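Side-chain contacts in agarase (Pseudoalteromonas fuliginea, PDB 6XJ9), which probably hydrolyses agarose, as a glycoside hydrolase of family GH50, and carries a carbohydrate-binding-module-like domain near its N terminus: residues S291-D294 with Y298-L301; A50-E55 with A71-S76; T315-D320 with E365-Y370. One frame throughout, in Å; residues are numbered along the deposited sequence. Where two conformers were deposited one is given.

Contact 1: S291-D294 with Y298-L301; sequences SLVD and YLYL
L292 and Y300 form an antiparallel hydrogen-bonded pair in a beta hairpin. L292 N donates to Y300 O at 3.0 Å. Y300 N returns a bond to L292 O at 3.1 Å, coming from above the carbonyl plane. That leaves a lone pair in the plane for S291 OG, which donates to L292 O over 2.7 Å. One carbonyl oxygen thus takes two donors. The hydroxyl reaches it because OG stands anti to the S291 backbone N (chi1 -170°).

Nearer the turn, D294 N gives Y298 O a nearly straight bond of 2.9 Å. The D294 side chain lies alongside that of Y298, its carboxylate turned 77° from the ring. Its OD1 accepts from Y298 N at 3.3 Å, met from above the carboxylate plane, and also from D296 N within the turn. OD2 lies near the plane of the Y298 ring, at its edge, and is hydrogen-bonded to S264 OG. On the face of the sheet that bears L292 and Y300, CD1 of L292 meets the ring edge at Y300 CD2, 3.8 Å away. The Y300 hydroxyl is satisfied by S431 O.

The hairpin joins strands 289-293 and 299-305. Strand 282-286 pairs with the first, and strand 709-714 lies beyond the second. F763 of helix 745-763 packs on S291 and L299, while V502 of strand 501-506 touches L292 and Y300.

Contact 2: A50-E55 with A71-S76; sequences AIVKNE and ASIVFS
V52 and I73 make the apolar part of this contact. CD1 of I73 rests against both methyls of V52, at 3.7 Å from V52 CG2 and 4.0 Å from V52 CG1. The two side chains cross at about a right angle, so the end of the isoleucine abuts the valine fork. I73 does not start out toward V52. Its CG1 is anti to the backbone N (chi1 174°), and the extended chain beyond carries CD1 across to the valine. The same branch also packs within its own strand: CG1 lies 3.9 Å above one face of the F75 ring, offset toward the rim. Y45 of strand 45-48 touches both V52 and F75 and widens this apolar patch.

The second kind of contact is between a methyl and the backbone. A50 CB points toward the other strand and stops 3.6 Å from S72 O. This is plain van der Waals contact.

Backbone hydrogen bonding runs to other strands. I51 and K53 pair with Q62 and N60 of strand 58-63. A71 and I73 pair with V192 and I190 of strand 185-193, and S72 pairs with N48. The two segments therefore meet without sharing a backbone ladder. This is consistent with two facing layers, as in the beta-sandwich folds common among carbohydrate-binding modules; both segments lie in the agarase CBM-like domain.

Contact 3: T315-D320 with E365-Y370; sequences TLTGYD and EWLPDY
L367 meets T317 and Y319 through one methyl, CD1. The loop 365-370 comes to this point from W366, whose ring has P368 N over one face, 3.8 Å above the plane. W366 packs on F397 and R404 of helix 397-406.

L367 follows and makes the whole contact. Its CG stands anti to the carbonyl carbon (chi1 -72°), and the chain then runs out extended, which carries CD1 forward. CD1 lies 3.8 Å from T317 CB and 3.9 Å from T317 CG2. It is also 4.0 Å from Y319 CE1, where it approaches the ring obliquely. The leucine and tyrosine side chains run alongside each other, pointing opposite ways.

The receiving surface is fixed by an ST turn. T317 OG1 accepts from Y319 N at 3.2 Å with an N-H...O angle of 165°. The same OG1 is hydrogen-bonded to E393 OE2. With OG1 taken up by these partners, the carbon side of T317 is presented to the leucine. T317 CB also lies in the plane of the Y319 ring, at its edge. Replacing T317 by an alanine would probably leave Y319 N without its turn acceptor, deprive E393 OE2 of a partner and open a gap beside L367 CD1.

Further along, Y370 turns back to E393 as well, its OH bonded to OE1, and its ring stacks on F378. E393 thus serves both segments by side-chain bonds.

Strand 315-320 lies between strands 354-355 and 392-395 in a small antiparallel sheet. The loop 365-370 runs between helix 358-361 and strand 378-381, the far edge strand of that sheet. F397 of helix 397-406 touches L367.

From the N terminus the chain meets contact 2 first. It closes a loop of 15 residues that includes strand 58-63 and stays within the carbohydrate-binding-module-like domain. Contact 1 comes next. It closes a three-residue turn between neighbouring strands at one side of the seven-stranded mixed sheet. Strand 299-305 then leads on to strand 315-320, where contact 3 opens. Contact 3 closes the longest loop, 44 residues, and ties a loop to the small four-stranded sheet. The three follow in series; none nests or crosses. Their centres lie 46 to 49 Å apart, so the three lie in well-separated parts of the chain, with no atoms touching between them.

Contact 1: S291-D294 with Y298-L301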
# COMPACT_ATOMS: atom_id res chain seq x y z
N SER A 291 22.77 20.31 -10.50
CA SER A 291 23.12 18.95 -10.13
C SER A 291 24.24 18.99 -9.11
O SER A 291 24.90 20.02 -8.94
CB SER A 291 23.54 18.14 -11.32
OG SER A 291 23.65 16.76 -10.99
N LEU A 292 24.44 17.86 -8.41
CA LEU A 292 25.72 17.64 -7.79
C LEU A 292 26.54 16.81 -8.76
O LEU A 292 26.01 16.33 -9.76
CB LEU A 292 25.56 16.93 -6.44
CG LEU A 292 24.87 17.74 -5.33
CD1 LEU A 292 24.97 17.02 -3.99
CD2 LEU A 292 25.44 19.16 -5.23
N VAL A 293 27.82 16.67 -8.44
CA VAL A 293 28.74 15.84 -9.19
C VAL A 293 29.53 15.04 -8.16
O VAL A 293 30.03 15.62 -7.20
CB VAL A 293 29.67 16.71 -10.07
CG1 VAL A 293 30.60 15.88 -10.94
CG2 VAL A 293 28.89 17.71 -10.90
N ASP A 294 29.61 13.72 -8.35
CA ASP A 294 30.31 12.85 -7.42
C ASP A 294 31.82 12.98 -7.66
O ASP A 294 32.24 13.58 -8.65
CB ASP A 294 29.73 11.42 -7.43
CG ASP A 294 30.27 10.48 -8.50
OD1 ASP A 294 31.32 10.82 -9.12
OD2 ASP A 294 29.67 9.40 -8.69
N TYR A 298 30.47 11.81 -12.12
CA TYR A 298 29.13 11.43 -12.55
C TYR A 298 28.12 12.35 -11.87
O TYR A 298 28.34 12.77 -10.74
CB TYR A 298 28.79 10.01 -12.12
CG TYR A 298 29.66 8.96 -12.76
CD1 TYR A 298 29.42 8.54 -14.05
CD2 TYR A 298 30.75 8.42 -12.08
CE1 TYR A 298 30.22 7.59 -14.67
CE2 TYR A 298 31.55 7.46 -12.68
CZ TYR A 298 31.28 7.05 -13.97
OH TYR A 298 32.07 6.12 -14.59
N LEU A 299 26.98 12.59 -12.53
CA LEU A 299 25.91 13.39 -11.93
C LEU A 299 25.38 12.69 -10.68
O LEU A 299 25.40 11.46 -10.60
CB LEU A 299 24.79 13.66 -12.94
CG LEU A 299 25.11 14.57 -14.12
CD1 LEU A 299 23.83 15.13 -14.70
CD2 LEU A 299 26.05 15.72 -13.73
N TYR A 300 24.89 13.49 -9.73
CA TYR A 300 24.53 12.98 -8.41
C TYR A 300 23.43 13.86 -7.83
O TYR A 300 23.51 15.08 -7.90
CB TYR A 300 25.76 12.98 -7.50
CG TYR A 300 25.57 12.48 -6.08
CD1 TYR A 300 25.65 11.13 -5.77
CD2 TYR A 300 25.34 13.37 -5.05
CE1 TYR A 300 25.47 10.68 -4.46
CE2 TYR A 300 25.17 12.94 -3.74
CZ TYR A 300 25.24 11.59 -3.44
OH TYR A 300 25.10 11.19 -2.14
N LEU A 301 22.39 13.21 -7.30
CA LEU A 301 21.35 13.86 -6.52
C LEU A 301 21.36 13.22 -5.13
O LEU A 301 21.61 12.02 -5.01
CB LEU A 301 20.00 13.64 -7.20
CG LEU A 301 19.85 14.20 -8.62
CD1 LEU A 301 18.55 13.70 -9.23
CD2 LEU A 301 19.88 15.72 -8.64

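Contact 2: A50-E55 with A71-S76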
# COMPACT_ATOMS: atom_id res chain seq x y z
N ALA A 50 -11.79 28.74 -2.30
CA ALA A 50 -12.55 27.51 -2.15
C ALA A 50 -13.98 27.75 -2.63
O ALA A 50 -14.61 28.73 -2.24
CB ALA A 50 -12.52 27.04 -0.71
N ILE A 51 -14.47 26.84 -3.48
CA ILE A 51 -15.84 26.90 -3.96
C ILE A 51 -16.69 25.99 -3.08
O ILE A 51 -16.43 24.79 -3.01
CB ILE A 51 -15.91 26.51 -5.45
CG1 ILE A 51 -15.02 27.42 -6.30
CG2 ILE A 51 -17.35 26.51 -5.94
CD1 ILE A 51 -14.90 26.99 -7.74
N VAL A 52 -17.69 26.59 -2.41
CA VAL A 52 -18.62 25.86 -1.55
C VAL A 52 -20.00 25.85 -2.20
O VAL A 52 -20.55 26.90 -2.52
CB VAL A 52 -18.70 26.48 -0.14
CG1 VAL A 52 -19.57 25.64 0.78
CG2 VAL A 52 -17.32 26.70 0.47
N LYS A 53 -20.56 24.64 -2.38
CA LYS A 53 -21.94 24.52 -2.83
C LYS A 53 -22.72 23.62 -1.87
O LYS A 53 -22.24 22.55 -1.47
CB LYS A 53 -22.01 24.09 -4.30
CG LYS A 53 -21.43 22.73 -4.65
N ASN A 54 -23.92 24.08 -1.51
CA ASN A 54 -24.81 23.39 -0.59
C ASN A 54 -25.63 22.37 -1.38
O ASN A 54 -26.83 22.56 -1.57
CB ASN A 54 -25.72 24.38 0.15
CG ASN A 54 -25.94 24.06 1.62
OD1 ASN A 54 -26.25 22.92 1.99
ND2 ASN A 54 -25.81 25.06 2.47
N GLU A 55 -24.96 21.31 -1.84
CA GLU A 55 -25.58 20.22 -2.57
C GLU A 55 -26.32 19.32 -1.59
O GLU A 55 -25.71 18.78 -0.67
CB GLU A 55 -24.54 19.45 -3.39
N ALA A 71 -6.14 27.73 1.27
CA ALA A 71 -7.55 27.73 0.94
C ALA A 71 -8.34 27.38 2.20
O ALA A 71 -7.83 26.65 3.06
CB ALA A 71 -7.84 26.75 -0.16
N SER A 72 -9.58 27.88 2.32
CA SER A 72 -10.31 27.67 3.56
C SER A 72 -11.82 27.87 3.41
O SER A 72 -12.29 28.57 2.52
CB SER A 72 -9.76 28.53 4.67
OG SER A 72 -10.19 29.88 4.51
N ILE A 73 -12.56 27.26 4.34
CA ILE A 73 -13.92 27.64 4.64
C ILE A 73 -13.93 28.10 6.10
O ILE A 73 -13.36 27.43 6.96
CB ILE A 73 -14.91 26.49 4.37
CG1 ILE A 73 -16.34 26.83 4.82
CG2 ILE A 73 -14.41 25.19 4.98
CD1 ILE A 73 -17.41 26.04 4.12
N VAL A 74 -14.53 29.26 6.34
CA VAL A 74 -14.54 29.86 7.67
C VAL A 74 -15.99 29.99 8.11
O VAL A 74 -16.79 30.63 7.44
CB VAL A 74 -13.83 31.23 7.67
CG1 VAL A 74 -13.84 31.87 9.05
CG2 VAL A 74 -12.40 31.15 7.15
N PHE A 75 -16.32 29.33 9.22
CA PHE A 75 -17.62 29.47 9.85
C PHE A 75 -17.52 30.54 10.93
O PHE A 75 -16.71 30.42 11.85
CB PHE A 75 -18.07 28.13 10.45
CG PHE A 75 -18.12 26.99 9.46
CD1 PHE A 75 -19.24 26.76 8.68
CD2 PHE A 75 -17.03 26.14 9.31
CE1 PHE A 75 -19.29 25.70 7.79
CE2 PHE A 75 -17.08 25.09 8.41
CZ PHE A 75 -18.20 24.86 7.66
N SER A 76 -18.34 31.59 10.79
CA SER A 76 -18.37 32.70 11.73
C SER A 76 -19.81 33.13 11.98
O SER A 76 -20.56 33.38 11.03
CB SER A 76 -17.52 33.83 11.23
OG SER A 76 -17.38 34.83 12.23

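Contact 3: T315-D320 with E365-Y370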
# COMPACT_ATOMS: atom_id res chain seq x y z
N THR A 315 13.37 7.52 25.62
CA THR A 315 12.17 8.08 26.23
C THR A 315 12.33 8.11 27.75
O THR A 315 12.99 7.25 28.33
CB THR A 315 10.92 7.33 25.74
OG1 THR A 315 9.76 8.10 26.07
CG2 THR A 315 10.80 5.92 26.30
N LEU A 316 11.72 9.11 28.39
CA LEU A 316 11.75 9.22 29.83
C LEU A 316 10.90 8.12 30.47
O LEU A 316 9.75 7.92 30.10
CB LEU A 316 11.28 10.62 30.23
CG LEU A 316 12.25 11.74 29.85
CD1 LEU A 316 11.55 13.09 29.83
CD2 LEU A 316 13.45 11.75 30.77
N THR A 317 11.49 7.41 31.44
CA THR A 317 10.90 6.25 32.09
C THR A 317 10.10 6.67 33.31
O THR A 317 9.27 5.89 33.79
CB THR A 317 11.99 5.28 32.59
OG1 THR A 317 12.79 6.00 33.54
CG2 THR A 317 12.86 4.74 31.49
N GLY A 318 10.37 7.87 33.82
CA GLY A 318 9.71 8.34 35.03
C GLY A 318 10.58 8.16 36.27
O GLY A 318 10.23 8.59 37.37
N TYR A 319 11.74 7.51 36.10
CA TYR A 319 12.67 7.33 37.19
C TYR A 319 13.67 8.49 37.19
O TYR A 319 13.88 9.13 36.16
CB TYR A 319 13.33 5.95 37.11
CG TYR A 319 12.39 4.79 37.37
CD1 TYR A 319 11.58 4.29 36.37
CD2 TYR A 319 12.31 4.21 38.63
CE1 TYR A 319 10.72 3.23 36.60
CE2 TYR A 319 11.46 3.13 38.87
CZ TYR A 319 10.66 2.64 37.85
OH TYR A 319 9.81 1.60 38.09
N ASP A 320 14.27 8.75 38.36
CA ASP A 320 15.31 9.76 38.49
C ASP A 320 16.22 9.38 39.65
O ASP A 320 16.08 8.32 40.26
CB ASP A 320 14.74 11.17 38.65
CG ASP A 320 15.69 12.28 38.21
OD1 ASP A 320 16.81 11.96 37.77
OD2 ASP A 320 15.28 13.46 38.28
N GLU A 365 4.59 -1.40 30.17
CA GLU A 365 4.33 -2.77 30.61
C GLU A 365 5.59 -3.40 31.23
O GLU A 365 5.47 -4.20 32.14
CB GLU A 365 3.86 -3.68 29.47
CG GLU A 365 2.36 -3.60 29.21
CD GLU A 365 1.78 -4.52 28.14
OE1 GLU A 365 2.55 -5.06 27.30
OE2 GLU A 365 0.55 -4.65 28.12
N TRP A 366 6.77 -3.02 30.71
CA TRP A 366 8.03 -3.65 31.07
C TRP A 366 9.19 -2.68 30.87
O TRP A 366 9.30 -2.04 29.83
CB TRP A 366 8.25 -4.93 30.24
CG TRP A 366 9.62 -5.53 30.29
CD1 TRP A 366 10.06 -6.51 31.13
CD2 TRP A 366 10.75 -5.22 29.44
NE1 TRP A 366 11.37 -6.82 30.88
CE2 TRP A 366 11.82 -6.04 29.84
CE3 TRP A 366 10.96 -4.31 28.38
CZ2 TRP A 366 13.08 -5.99 29.23
CZ3 TRP A 366 12.20 -4.26 27.78
CH2 TRP A 366 13.24 -5.10 28.20
N LEU A 367 10.03 -2.56 31.90
CA LEU A 367 11.38 -2.05 31.79
C LEU A 367 12.29 -3.12 32.37
O LEU A 367 11.86 -3.84 33.27
CB LEU A 367 11.49 -0.75 32.59
CG LEU A 367 10.77 0.46 32.01
CD1 LEU A 367 10.95 1.67 32.93
CD2 LEU A 367 11.29 0.78 30.61
N PRO A 368 13.54 -3.29 31.90
CA PRO A 368 14.43 -4.30 32.48
C PRO A 368 15.00 -3.74 33.78
O PRO A 368 14.76 -2.59 34.12
CB PRO A 368 15.53 -4.42 31.42
CG PRO A 368 15.62 -3.02 30.85
CD PRO A 368 14.18 -2.53 30.81
N ASP A 369 15.73 -4.59 34.52
CA ASP A 369 16.50 -4.13 35.65
C ASP A 369 17.92 -3.87 35.16
O ASP A 369 18.33 -4.42 34.14
CB ASP A 369 16.41 -5.11 36.83
CG ASP A 369 15.04 -5.13 37.49
OD1 ASP A 369 14.31 -4.14 37.36
OD2 ASP A 369 14.72 -6.15 38.14
N TYR A 370 18.66 -3.03 35.89
CA TYR A 370 19.97 -2.57 35.45
C TYR A 370 20.97 -3.72 35.32
O TYR A 370 21.96 -3.59 34.61
CB TYR A 370 20.50 -1.45 36.35
CG TYR A 370 20.10 -0.05 35.94
CD1 TYR A 370 18.79 0.38 36.06
CD2 TYR A 370 21.04 0.85 35.46
CE1 TYR A 370 18.42 1.67 35.70
CE2 TYR A 370 20.68 2.13 35.09
CZ TYR A 370 19.37 2.55 35.21
OH TYR A 370 19.01 3.83 34.86